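Local coordinates for metallo-beta-lactamase family protein (Staphylococcus aureus, PDB 3R2U) that is probably an iron-dependent hydrolase of the metallo-beta-lactamase superfamily, carrying a rhodanese-like domain in the same chain, at residues A[209-214]-A[235-240]. Numbering follows the deposited sequence.
Sequences LPDYIQ and STLGYE
The N-terminus of the helix starting at Leu-237 is met by the type I turn Pro-210 to Ile-213, beside strand 235-236, the outermost strand of its sheet within this chain, in the metallo-beta-lactamase fold. Two backbone carbonyls of 209-214 accept from amides of the first helical turn. Gly-238 N donates to Asp-211 O at 2.9 Å, and Leu-237 N to Ile-213 O at 3.1 Å. The same Ile-213 oxygen also takes a CA-H...O contact from Thr-236 CA, and Gln-214 CA makes a similar one to Ser-235 O, 3.3 Å away, beside the antiparallel, non-hydrogen-bonded pair Gln-214/Thr-236.

Leu-237 carries most of the side-chain packing. With CG anti to the backbone N (chi1 180°), the side chain extends toward 209-214 and brings CD2 to 3.8 Å from Leu-209 CB and against the carbonyl oxygens of Leu-209 and Pro-210. Leu-237 CB rests on Ile-213 CG1 (3.8 Å), the two side chains running side by side in the same direction; Phe-247 also touches this leucine. Asp-211 lies across Leu-237, its CB 3.8 Å from Gly-238 CA; its OD1 forms a salt bridge with Lys-241, one turn further along the helix. Gly-238, with no side chain, lets Asp-211 O come up close to the helix.

Thr-236 is the N-cap: OG1 accepts from Tyr-239 N at 3.0 Å and is also hydrogen-bonded to Tyr-212 O of the second subunit. The reciprocal bond links Tyr-212 O to Thr-236 of that subunit, so the turn and the cap also take part in the contact between these two subunits. The arrangement is that of a strand passing directly into an N-capped helix, with the turn that leads into the neighbouring strand 214-217 set against the helix's first amides.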
loop_
_atom_site.group_PDB
_atom_site.type_symbol
_atom_site.label_atom_id
_atom_site.label_comp_id
_atom_site.label_asym_id
_atom_site.label_seq_id
_atom_site.Cartn_x
_atom_site.Cartn_y
_atom_site.Cartn_z
ATOM N N LEU A 209 -37.354 7.965 -25.464
ATOM C CA LEU A 209 -36.425 8.879 -24.795
ATOM C C LEU A 209 -35.484 9.509 -25.848
ATOM O O LEU A 209 -35.308 8.948 -26.924
ATOM C CB LEU A 209 -35.630 8.155 -23.712
ATOM C CG LEU A 209 -36.485 7.728 -22.516
ATOM C CD1 LEU A 209 -35.649 7.009 -21.482
ATOM C CD2 LEU A 209 -37.214 8.964 -21.923
ATOM N N PRO A 210 -34.872 10.660 -25.534
ATOM C CA PRO A 210 -33.967 11.306 -26.505
ATOM C C PRO A 210 -32.752 10.427 -26.814
ATOM O O PRO A 210 -32.152 9.842 -25.916
ATOM C CB PRO A 210 -33.552 12.594 -25.806
ATOM C CG PRO A 210 -34.645 12.825 -24.734
ATOM C CD PRO A 210 -34.998 11.445 -24.292
ATOM N N ASP A 211 -32.400 10.338 -28.083
ATOM C CA ASP A 211 -31.309 9.462 -28.504
ATOM C C ASP A 211 -29.915 9.863 -27.987
ATOM O O ASP A 211 -28.991 9.062 -28.023
ATOM C CB ASP A 211 -31.310 9.307 -30.030
ATOM C CG ASP A 211 -32.423 8.365 -30.528
ATOM O OD1 ASP A 211 -33.096 7.706 -29.683
ATOM O OD2 ASP A 211 -32.605 8.265 -31.766
ATOM N N TYR A 212 -29.785 11.078 -27.481
ATOM C CA TYR A 212 -28.505 11.565 -26.960
ATOM C C TYR A 212 -28.290 11.277 -25.450
ATOM O O TYR A 212 -27.250 11.681 -24.858
ATOM C CB TYR A 212 -28.378 13.063 -27.234
ATOM C CG TYR A 212 -29.509 13.899 -26.653
ATOM C CD1 TYR A 212 -29.627 14.085 -25.281
ATOM C CD2 TYR A 212 -30.435 14.531 -27.480
ATOM C CE1 TYR A 212 -30.643 14.845 -24.748
ATOM C CE2 TYR A 212 -31.466 15.305 -26.950
ATOM C CZ TYR A 212 -31.560 15.457 -25.588
ATOM O OH TYR A 212 -32.563 16.207 -25.038
ATOM N N ILE A 213 -29.251 10.616 -24.807
ATOM C CA ILE A 213 -29.055 10.286 -23.398
ATOM C C ILE A 213 -27.992 9.189 -23.284
ATOM O O ILE A 213 -27.857 8.336 -24.172
ATOM C CB ILE A 213 -30.325 9.831 -22.658
ATOM C CG1 ILE A 213 -30.814 8.470 -23.153
ATOM C CG2 ILE A 213 -31.419 10.914 -22.725
ATOM C CD1 ILE A 213 -31.906 7.863 -22.241
ATOM N N GLN A 214 -27.215 9.236 -22.214
ATOM C CA GLN A 214 -26.258 8.166 -21.950
ATOM C C GLN A 214 -26.979 6.973 -21.315
ATOM O O GLN A 214 -28.058 7.128 -20.750
ATOM C CB GLN A 214 -25.172 8.638 -21.008
ATOM C CG GLN A 214 -24.337 9.782 -21.542
ATOM C CD GLN A 214 -23.275 10.206 -20.556
ATOM O OE1 GLN A 214 -22.608 9.368 -19.968
ATOM N NE2 GLN A 214 -23.102 11.508 -20.382
ATOM N N SER A 235 -22.837 3.857 -22.787
ATOM C CA SER A 235 -23.199 4.031 -24.174
ATOM C C SER A 235 -24.226 5.131 -24.266
ATOM O O SER A 235 -24.332 5.945 -23.352
ATOM C CB SER A 235 -23.720 2.728 -24.750
ATOM O OG SER A 235 -23.853 2.843 -26.141
ATOM N N THR A 236 -24.939 5.197 -25.390
ATOM C CA THR A 236 -26.004 6.167 -25.585
ATOM C C THR A 236 -27.151 5.425 -26.214
ATOM O O THR A 236 -26.952 4.415 -26.878
ATOM C CB THR A 236 -25.597 7.304 -26.551
ATOM O OG1 THR A 236 -25.514 6.785 -27.886
ATOM C CG2 THR A 236 -24.280 7.895 -26.138
ATOM N N LEU A 237 -28.350 5.953 -26.053
ATOM C CA LEU A 237 -29.532 5.312 -26.593
ATOM C C LEU A 237 -29.483 5.211 -28.109
ATOM O O LEU A 237 -29.789 4.162 -28.679
ATOM C CB LEU A 237 -30.800 6.048 -26.126
ATOM C CG LEU A 237 -32.154 5.497 -26.621
ATOM C CD1 LEU A 237 -32.313 3.999 -26.329
ATOM C CD2 LEU A 237 -33.327 6.293 -26.021
ATOM N N GLY A 238 -29.072 6.297 -28.762
ATOM C CA GLY A 238 -28.991 6.318 -30.209
ATOM C C GLY A 238 -27.972 5.321 -30.722
ATOM O O GLY A 238 -28.164 4.740 -31.780
ATOM N N TYR A 239 -26.881 5.126 -29.974
ATOM C CA TYR A 239 -25.850 4.184 -30.406
ATOM C C TYR A 239 -26.372 2.762 -30.236
ATOM O O TYR A 239 -26.143 1.915 -31.094
ATOM C CB TYR A 239 -24.505 4.379 -29.675
ATOM C CG TYR A 239 -23.392 3.524 -30.278
ATOM C CD1 TYR A 239 -22.729 3.927 -31.435
ATOM C CD2 TYR A 239 -23.016 2.319 -29.704
ATOM C CE1 TYR A 239 -21.730 3.147 -32.009
ATOM C CE2 TYR A 239 -22.004 1.521 -30.280
ATOM C CZ TYR A 239 -21.368 1.945 -31.427
ATOM O OH TYR A 239 -20.365 1.184 -32.005
ATOM N N GLU A 240 -27.077 2.506 -29.138
ATOM C CA GLU A 240 -27.647 1.194 -28.924
ATOM C C GLU A 240 -28.721 0.890 -29.974
ATOM O O GLU A 240 -28.832 -0.234 -30.431
ATOM C CB GLU A 240 -28.188 1.052 -27.504
ATOM C CG GLU A 240 -27.095 1.104 -26.448
ATOM C CD GLU A 240 -26.043 0.027 -26.639
ATOM O OE1 GLU A 240 -26.415 -1.166 -26.612
ATOM O OE2 GLU A 240 -24.842 0.379 -26.802
#